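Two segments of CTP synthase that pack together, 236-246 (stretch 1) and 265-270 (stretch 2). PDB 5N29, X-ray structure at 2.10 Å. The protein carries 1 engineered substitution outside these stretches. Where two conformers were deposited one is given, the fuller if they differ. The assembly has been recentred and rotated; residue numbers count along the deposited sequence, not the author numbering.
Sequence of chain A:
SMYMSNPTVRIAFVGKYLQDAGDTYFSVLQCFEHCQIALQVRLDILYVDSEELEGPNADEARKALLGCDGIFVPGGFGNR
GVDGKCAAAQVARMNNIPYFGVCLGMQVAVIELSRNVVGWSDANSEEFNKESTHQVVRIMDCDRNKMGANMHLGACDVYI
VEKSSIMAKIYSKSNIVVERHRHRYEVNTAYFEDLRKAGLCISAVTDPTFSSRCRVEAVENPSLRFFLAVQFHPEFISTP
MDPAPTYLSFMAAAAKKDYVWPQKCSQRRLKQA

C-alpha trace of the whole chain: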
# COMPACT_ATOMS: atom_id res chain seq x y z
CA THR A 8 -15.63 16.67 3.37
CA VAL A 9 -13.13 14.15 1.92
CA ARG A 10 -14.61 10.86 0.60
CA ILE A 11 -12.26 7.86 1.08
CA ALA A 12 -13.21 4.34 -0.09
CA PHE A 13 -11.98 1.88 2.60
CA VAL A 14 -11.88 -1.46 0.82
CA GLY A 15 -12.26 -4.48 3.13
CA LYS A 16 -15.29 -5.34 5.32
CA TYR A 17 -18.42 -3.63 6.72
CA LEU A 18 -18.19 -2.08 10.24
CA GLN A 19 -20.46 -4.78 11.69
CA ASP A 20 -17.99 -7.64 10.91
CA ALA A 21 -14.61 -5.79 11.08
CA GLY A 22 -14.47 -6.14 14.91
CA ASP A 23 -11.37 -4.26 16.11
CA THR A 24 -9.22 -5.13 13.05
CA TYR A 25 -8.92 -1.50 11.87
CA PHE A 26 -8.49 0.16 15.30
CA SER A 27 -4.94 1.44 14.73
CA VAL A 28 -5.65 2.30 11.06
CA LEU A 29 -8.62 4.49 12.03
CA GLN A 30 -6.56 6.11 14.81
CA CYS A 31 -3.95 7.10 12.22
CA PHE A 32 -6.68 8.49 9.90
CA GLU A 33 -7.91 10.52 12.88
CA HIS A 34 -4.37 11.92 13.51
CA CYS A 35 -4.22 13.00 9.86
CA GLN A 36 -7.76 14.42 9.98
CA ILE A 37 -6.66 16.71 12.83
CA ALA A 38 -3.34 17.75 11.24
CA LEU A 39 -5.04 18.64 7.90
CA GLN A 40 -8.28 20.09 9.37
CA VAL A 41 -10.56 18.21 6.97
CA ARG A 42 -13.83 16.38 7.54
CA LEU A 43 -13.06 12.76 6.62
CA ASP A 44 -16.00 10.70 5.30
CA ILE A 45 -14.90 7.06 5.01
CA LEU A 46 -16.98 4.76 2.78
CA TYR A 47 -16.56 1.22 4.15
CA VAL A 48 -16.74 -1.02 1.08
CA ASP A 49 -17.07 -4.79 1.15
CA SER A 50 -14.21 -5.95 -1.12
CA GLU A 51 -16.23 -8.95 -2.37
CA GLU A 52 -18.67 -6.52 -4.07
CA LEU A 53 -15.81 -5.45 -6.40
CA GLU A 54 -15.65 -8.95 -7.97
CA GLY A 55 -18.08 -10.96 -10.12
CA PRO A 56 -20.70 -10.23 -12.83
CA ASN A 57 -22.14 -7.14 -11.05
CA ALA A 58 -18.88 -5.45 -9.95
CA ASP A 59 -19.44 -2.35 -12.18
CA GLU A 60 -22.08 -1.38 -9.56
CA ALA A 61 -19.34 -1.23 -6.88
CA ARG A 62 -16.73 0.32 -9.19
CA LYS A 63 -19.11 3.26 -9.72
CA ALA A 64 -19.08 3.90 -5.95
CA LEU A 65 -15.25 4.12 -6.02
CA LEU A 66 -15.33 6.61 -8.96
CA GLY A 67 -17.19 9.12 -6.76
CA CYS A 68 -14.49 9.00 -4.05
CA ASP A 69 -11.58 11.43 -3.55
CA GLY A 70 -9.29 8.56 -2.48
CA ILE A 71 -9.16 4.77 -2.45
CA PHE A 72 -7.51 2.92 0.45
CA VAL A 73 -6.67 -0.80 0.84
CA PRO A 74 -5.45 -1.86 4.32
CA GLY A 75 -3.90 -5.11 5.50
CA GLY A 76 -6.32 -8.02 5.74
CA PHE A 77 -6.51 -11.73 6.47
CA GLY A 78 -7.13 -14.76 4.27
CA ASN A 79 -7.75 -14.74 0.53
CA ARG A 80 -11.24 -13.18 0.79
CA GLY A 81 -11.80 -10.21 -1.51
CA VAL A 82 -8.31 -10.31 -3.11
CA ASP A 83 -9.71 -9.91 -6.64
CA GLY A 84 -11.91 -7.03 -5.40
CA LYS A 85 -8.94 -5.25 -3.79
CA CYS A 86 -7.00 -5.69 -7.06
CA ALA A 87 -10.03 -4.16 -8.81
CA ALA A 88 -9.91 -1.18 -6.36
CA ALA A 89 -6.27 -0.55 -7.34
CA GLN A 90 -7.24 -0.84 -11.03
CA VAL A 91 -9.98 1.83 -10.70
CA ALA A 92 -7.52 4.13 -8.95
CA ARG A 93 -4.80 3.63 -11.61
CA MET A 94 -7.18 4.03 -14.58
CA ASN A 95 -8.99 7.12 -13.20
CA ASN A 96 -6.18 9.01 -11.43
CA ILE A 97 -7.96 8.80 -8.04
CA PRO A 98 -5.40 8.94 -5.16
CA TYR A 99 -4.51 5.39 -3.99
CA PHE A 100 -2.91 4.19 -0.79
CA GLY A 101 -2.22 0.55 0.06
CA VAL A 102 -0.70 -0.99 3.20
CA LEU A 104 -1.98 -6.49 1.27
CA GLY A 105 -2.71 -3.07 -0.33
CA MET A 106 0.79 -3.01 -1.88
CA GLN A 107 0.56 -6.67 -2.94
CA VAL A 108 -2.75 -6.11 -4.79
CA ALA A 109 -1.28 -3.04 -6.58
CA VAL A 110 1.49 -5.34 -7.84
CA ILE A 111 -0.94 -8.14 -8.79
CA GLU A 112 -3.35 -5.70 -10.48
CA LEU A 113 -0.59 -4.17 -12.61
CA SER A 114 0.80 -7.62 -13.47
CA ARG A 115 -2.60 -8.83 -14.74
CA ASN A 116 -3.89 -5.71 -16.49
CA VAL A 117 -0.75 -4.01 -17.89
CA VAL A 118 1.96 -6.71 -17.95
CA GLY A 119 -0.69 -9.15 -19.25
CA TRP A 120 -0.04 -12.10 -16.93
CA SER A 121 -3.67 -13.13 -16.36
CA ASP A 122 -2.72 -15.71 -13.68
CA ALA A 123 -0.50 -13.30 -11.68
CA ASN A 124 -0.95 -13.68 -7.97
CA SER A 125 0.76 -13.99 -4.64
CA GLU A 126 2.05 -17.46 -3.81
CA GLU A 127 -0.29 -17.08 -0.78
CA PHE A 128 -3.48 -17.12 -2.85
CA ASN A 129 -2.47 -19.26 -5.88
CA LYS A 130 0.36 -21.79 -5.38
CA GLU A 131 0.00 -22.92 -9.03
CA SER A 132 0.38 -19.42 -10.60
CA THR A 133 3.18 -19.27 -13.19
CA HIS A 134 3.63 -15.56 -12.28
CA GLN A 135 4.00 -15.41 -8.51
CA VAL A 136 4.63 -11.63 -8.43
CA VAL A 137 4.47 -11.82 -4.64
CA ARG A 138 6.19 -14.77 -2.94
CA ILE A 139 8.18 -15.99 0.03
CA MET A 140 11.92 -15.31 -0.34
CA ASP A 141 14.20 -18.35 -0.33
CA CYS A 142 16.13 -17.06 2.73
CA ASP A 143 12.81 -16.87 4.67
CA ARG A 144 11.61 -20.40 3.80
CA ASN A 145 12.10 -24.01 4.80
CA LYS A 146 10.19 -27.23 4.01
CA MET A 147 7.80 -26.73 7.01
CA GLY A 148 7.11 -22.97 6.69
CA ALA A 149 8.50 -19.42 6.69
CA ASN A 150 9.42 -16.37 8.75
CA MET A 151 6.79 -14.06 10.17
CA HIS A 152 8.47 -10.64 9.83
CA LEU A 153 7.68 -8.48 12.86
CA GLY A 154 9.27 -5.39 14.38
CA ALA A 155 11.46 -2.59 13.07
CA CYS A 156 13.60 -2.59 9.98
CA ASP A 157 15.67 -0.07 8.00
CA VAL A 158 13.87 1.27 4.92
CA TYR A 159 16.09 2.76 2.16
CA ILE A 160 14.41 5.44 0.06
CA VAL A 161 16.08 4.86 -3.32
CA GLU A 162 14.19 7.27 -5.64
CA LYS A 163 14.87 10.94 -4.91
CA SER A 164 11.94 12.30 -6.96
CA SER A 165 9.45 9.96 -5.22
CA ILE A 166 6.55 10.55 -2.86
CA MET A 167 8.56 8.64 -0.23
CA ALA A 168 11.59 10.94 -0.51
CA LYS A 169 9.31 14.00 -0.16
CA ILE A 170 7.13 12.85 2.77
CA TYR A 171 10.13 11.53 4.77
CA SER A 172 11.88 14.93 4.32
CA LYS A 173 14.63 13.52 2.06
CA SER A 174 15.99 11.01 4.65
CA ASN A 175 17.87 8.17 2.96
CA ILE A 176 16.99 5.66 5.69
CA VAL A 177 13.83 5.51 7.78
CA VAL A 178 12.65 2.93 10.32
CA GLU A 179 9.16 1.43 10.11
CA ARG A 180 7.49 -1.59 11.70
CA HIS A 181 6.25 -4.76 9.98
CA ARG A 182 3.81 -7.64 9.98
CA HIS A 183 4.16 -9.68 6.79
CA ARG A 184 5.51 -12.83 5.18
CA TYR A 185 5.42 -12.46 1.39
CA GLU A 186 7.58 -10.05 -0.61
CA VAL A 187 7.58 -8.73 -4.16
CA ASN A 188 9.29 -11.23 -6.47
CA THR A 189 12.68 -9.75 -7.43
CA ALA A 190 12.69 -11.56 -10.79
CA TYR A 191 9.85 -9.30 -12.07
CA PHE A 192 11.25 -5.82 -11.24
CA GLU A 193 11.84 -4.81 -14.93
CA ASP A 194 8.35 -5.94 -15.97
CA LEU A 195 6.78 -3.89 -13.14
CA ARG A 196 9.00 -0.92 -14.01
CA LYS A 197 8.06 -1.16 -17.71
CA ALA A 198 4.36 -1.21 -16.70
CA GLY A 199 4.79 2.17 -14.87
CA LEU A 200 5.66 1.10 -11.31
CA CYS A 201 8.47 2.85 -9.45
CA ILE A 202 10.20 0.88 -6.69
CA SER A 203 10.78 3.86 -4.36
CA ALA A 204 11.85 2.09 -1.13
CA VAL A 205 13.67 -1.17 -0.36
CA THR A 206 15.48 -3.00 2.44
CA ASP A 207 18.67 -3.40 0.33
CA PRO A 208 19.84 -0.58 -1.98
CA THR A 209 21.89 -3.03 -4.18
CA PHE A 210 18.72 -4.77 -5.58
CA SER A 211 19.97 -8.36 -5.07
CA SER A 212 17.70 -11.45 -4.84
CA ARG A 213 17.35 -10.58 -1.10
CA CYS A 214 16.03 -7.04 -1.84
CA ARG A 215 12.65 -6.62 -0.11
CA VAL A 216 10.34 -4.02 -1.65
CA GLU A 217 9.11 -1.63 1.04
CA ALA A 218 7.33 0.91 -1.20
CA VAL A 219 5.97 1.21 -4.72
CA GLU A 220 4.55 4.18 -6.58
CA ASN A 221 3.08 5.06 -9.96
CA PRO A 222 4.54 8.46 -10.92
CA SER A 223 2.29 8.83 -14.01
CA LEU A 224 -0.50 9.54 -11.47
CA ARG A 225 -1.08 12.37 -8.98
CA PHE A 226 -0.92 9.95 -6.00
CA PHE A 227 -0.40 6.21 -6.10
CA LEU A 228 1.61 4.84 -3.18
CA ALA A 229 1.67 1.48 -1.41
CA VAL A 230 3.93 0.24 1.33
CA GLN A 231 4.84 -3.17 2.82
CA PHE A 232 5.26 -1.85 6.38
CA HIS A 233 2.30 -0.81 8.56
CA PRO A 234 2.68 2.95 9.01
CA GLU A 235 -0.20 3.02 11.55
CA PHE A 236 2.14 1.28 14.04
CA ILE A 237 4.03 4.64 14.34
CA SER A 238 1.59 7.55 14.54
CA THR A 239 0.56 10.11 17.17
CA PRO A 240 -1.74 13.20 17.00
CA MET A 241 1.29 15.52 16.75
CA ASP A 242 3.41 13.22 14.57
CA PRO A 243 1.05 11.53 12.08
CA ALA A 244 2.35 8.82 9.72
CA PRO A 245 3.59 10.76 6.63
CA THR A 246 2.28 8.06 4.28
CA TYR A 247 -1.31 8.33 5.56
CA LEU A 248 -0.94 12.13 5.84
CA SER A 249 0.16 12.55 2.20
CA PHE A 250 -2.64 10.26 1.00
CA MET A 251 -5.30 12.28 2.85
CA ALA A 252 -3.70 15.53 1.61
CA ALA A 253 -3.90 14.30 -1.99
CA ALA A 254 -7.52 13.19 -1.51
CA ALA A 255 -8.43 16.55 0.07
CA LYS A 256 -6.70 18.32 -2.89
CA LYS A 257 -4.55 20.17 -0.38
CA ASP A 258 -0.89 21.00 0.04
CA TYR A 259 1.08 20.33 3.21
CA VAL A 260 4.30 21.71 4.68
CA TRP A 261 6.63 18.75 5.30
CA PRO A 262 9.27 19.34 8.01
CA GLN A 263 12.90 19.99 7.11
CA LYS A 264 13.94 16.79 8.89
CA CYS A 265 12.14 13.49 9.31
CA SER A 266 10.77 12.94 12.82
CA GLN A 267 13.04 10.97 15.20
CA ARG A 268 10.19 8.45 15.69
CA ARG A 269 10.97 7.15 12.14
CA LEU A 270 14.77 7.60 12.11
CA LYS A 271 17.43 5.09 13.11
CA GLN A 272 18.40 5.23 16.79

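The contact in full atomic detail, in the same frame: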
# COMPACT_ATOMS: atom_id res chain seq x y z
N PHE A 236 1.39 1.66 12.84
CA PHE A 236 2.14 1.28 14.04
C PHE A 236 3.02 2.41 14.61
O PHE A 236 3.43 2.30 15.76
CB PHE A 236 3.04 0.04 13.80
CG PHE A 236 2.30 -1.22 13.39
CD1 PHE A 236 0.92 -1.36 13.52
CD2 PHE A 236 3.03 -2.29 12.88
CE1 PHE A 236 0.28 -2.53 13.13
CE2 PHE A 236 2.39 -3.47 12.50
CZ PHE A 236 1.02 -3.58 12.62
N ILE A 237 3.34 3.44 13.83
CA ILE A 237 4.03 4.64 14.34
C ILE A 237 3.27 5.89 13.93
O ILE A 237 3.47 6.41 12.83
CB ILE A 237 5.50 4.75 13.87
CG1 ILE A 237 6.30 3.49 14.22
CG2 ILE A 237 6.17 5.98 14.48
CD1 ILE A 237 7.56 3.33 13.40
N SER A 238 2.38 6.36 14.80
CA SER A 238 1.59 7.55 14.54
C SER A 238 1.01 8.11 15.84
O SER A 238 0.44 7.36 16.62
CB SER A 238 0.45 7.23 13.58
OG SER A 238 -0.14 8.41 13.09
N THR A 239 1.16 9.41 16.04
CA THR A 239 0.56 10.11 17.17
C THR A 239 -0.18 11.34 16.61
O THR A 239 0.04 11.72 15.47
CB THR A 239 1.63 10.57 18.18
OG1 THR A 239 2.55 11.45 17.52
CG2 THR A 239 2.39 9.38 18.74
N PRO A 240 -1.06 11.96 17.42
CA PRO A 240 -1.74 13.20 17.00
C PRO A 240 -0.82 14.31 16.51
O PRO A 240 -1.17 15.00 15.55
CB PRO A 240 -2.47 13.63 18.27
CG PRO A 240 -2.84 12.34 18.91
CD PRO A 240 -1.67 11.41 18.64
N MET A 241 0.34 14.48 17.15
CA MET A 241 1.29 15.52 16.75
C MET A 241 2.30 15.07 15.71
O MET A 241 2.92 15.91 15.07
CB MET A 241 2.03 16.09 17.98
CG MET A 241 1.21 17.05 18.84
SD MET A 241 0.57 18.50 17.97
CE MET A 241 2.06 19.22 17.28
N ASP A 242 2.48 13.76 15.54
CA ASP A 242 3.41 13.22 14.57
C ASP A 242 2.71 12.12 13.74
O ASP A 242 2.98 10.92 13.91
CB ASP A 242 4.65 12.69 15.31
CG ASP A 242 5.78 12.30 14.39
OD1 ASP A 242 5.66 12.44 13.15
OD2 ASP A 242 6.81 11.83 14.91
N PRO A 243 1.79 12.53 12.84
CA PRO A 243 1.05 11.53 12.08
C PRO A 243 1.92 10.83 11.04
O PRO A 243 2.88 11.43 10.56
CB PRO A 243 -0.09 12.32 11.42
CG PRO A 243 0.05 13.73 11.88
CD PRO A 243 1.43 13.90 12.42
N ALA A 244 1.61 9.58 10.73
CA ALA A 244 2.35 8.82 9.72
C ALA A 244 2.33 9.62 8.41
O ALA A 244 1.24 9.92 7.91
CB ALA A 244 1.74 7.44 9.52
N PRO A 245 3.51 9.98 7.87
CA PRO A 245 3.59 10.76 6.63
C PRO A 245 2.90 10.12 5.43
O PRO A 245 2.36 10.83 4.58
CB PRO A 245 5.10 10.86 6.37
CG PRO A 245 5.73 10.75 7.71
CD PRO A 245 4.85 9.80 8.48
N THR A 246 2.93 8.80 5.36
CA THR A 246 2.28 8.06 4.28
C THR A 246 0.78 8.33 4.29
O THR A 246 0.23 8.80 3.30
CB THR A 246 2.55 6.54 4.39
OG1 THR A 246 2.22 6.09 5.71
CG2 THR A 246 4.00 6.23 4.11
N CYS A 265 13.02 14.58 8.92
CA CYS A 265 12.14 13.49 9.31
C CYS A 265 12.12 13.38 10.83
O CYS A 265 13.16 13.47 11.47
CB CYS A 265 12.66 12.19 8.72
SG CYS A 265 11.65 10.74 9.08
N SER A 266 10.93 13.18 11.39
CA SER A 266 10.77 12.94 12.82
C SER A 266 11.67 11.81 13.33
O SER A 266 11.88 10.80 12.62
CB SER A 266 9.30 12.63 13.14
OG SER A 266 9.15 11.92 14.36
N GLN A 267 12.20 11.97 14.54
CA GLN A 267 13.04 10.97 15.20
C GLN A 267 12.34 9.64 15.46
O GLN A 267 13.00 8.61 15.55
CB GLN A 267 13.61 11.51 16.52
CG GLN A 267 14.73 12.51 16.35
CD GLN A 267 15.97 11.90 15.73
OE1 GLN A 267 16.31 10.74 16.00
NE2 GLN A 267 16.66 12.67 14.90
N ARG A 268 11.01 9.66 15.58
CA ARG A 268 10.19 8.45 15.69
C ARG A 268 10.36 7.47 14.50
O ARG A 268 10.12 6.28 14.66
CB ARG A 268 8.70 8.80 15.83
CG ARG A 268 8.32 9.46 17.14
CD ARG A 268 6.81 9.42 17.36
NE ARG A 268 6.39 10.07 18.61
CZ ARG A 268 6.28 11.38 18.81
NH1 ARG A 268 6.59 12.27 17.86
NH2 ARG A 268 5.88 11.83 20.00
N ARG A 269 10.76 7.99 13.33
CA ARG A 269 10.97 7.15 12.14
C ARG A 269 12.41 7.18 11.61
O ARG A 269 12.67 6.74 10.50
CB ARG A 269 9.94 7.53 11.06
CG ARG A 269 8.51 7.34 11.55
CD ARG A 269 7.43 7.63 10.52
NE ARG A 269 6.14 7.85 11.18
CZ ARG A 269 5.79 8.97 11.81
NH1 ARG A 269 6.61 10.02 11.85
NH2 ARG A 269 4.60 9.05 12.40
N LEU A 270 13.35 7.64 12.44
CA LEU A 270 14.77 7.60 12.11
C LEU A 270 15.49 6.56 12.96
O LEU A 270 15.02 6.17 14.04
CB LEU A 270 15.43 8.96 12.31
CG LEU A 270 15.10 10.06 11.29
CD1 LEU A 270 15.89 11.32 11.62
CD2 LEU A 270 15.39 9.59 9.87

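Both stretches are largely loop, and their backbones stay well apart: the CA atoms of Ile237 and Arg268 lie 7.4 Å from each other, those of Asp242 and Ser266 7.6 Å. Side chains therefore bridge the gap, burying 425 Å² in total.

Charge pairing centres on Asp242, whose carboxylate divides between two arginines. Its OD1 accepts from Arg269 NH1 at 2.9 Å with a nearly linear N-H...O angle of 175°; its OD2 lies 3.0 Å from Arg268 NH1, at 154°. Both are salt bridges. Asp242 OD2 also accepts a very short hydrogen bond, 2.4 Å, from Ser266 OG, which in turn receives the backbone N of Arg268 at 3.2 Å.

Arg269 additionally reads the backbone of the first stretch. Its NH2 donates to Ile237 O and to Asp242 O, each at 2.9 Å and with angles of 152° and 150°. The turn that presents Asp242 O is braced internally, Thr239 N donating to that same oxygen at 3.2 Å.

Nonpolar packing completes the site. Ile237 CG2 covers one face of the Arg269 guanidinium, 3.8 Å from NE, while Pro245 CD covers the opposite face, 3.6 Å from CZ. This sandwich leaves the guanidinium edge available for its in-plane pairing with Asp242. Ile237 CG2 also reaches Arg268 CB at 4.0 Å.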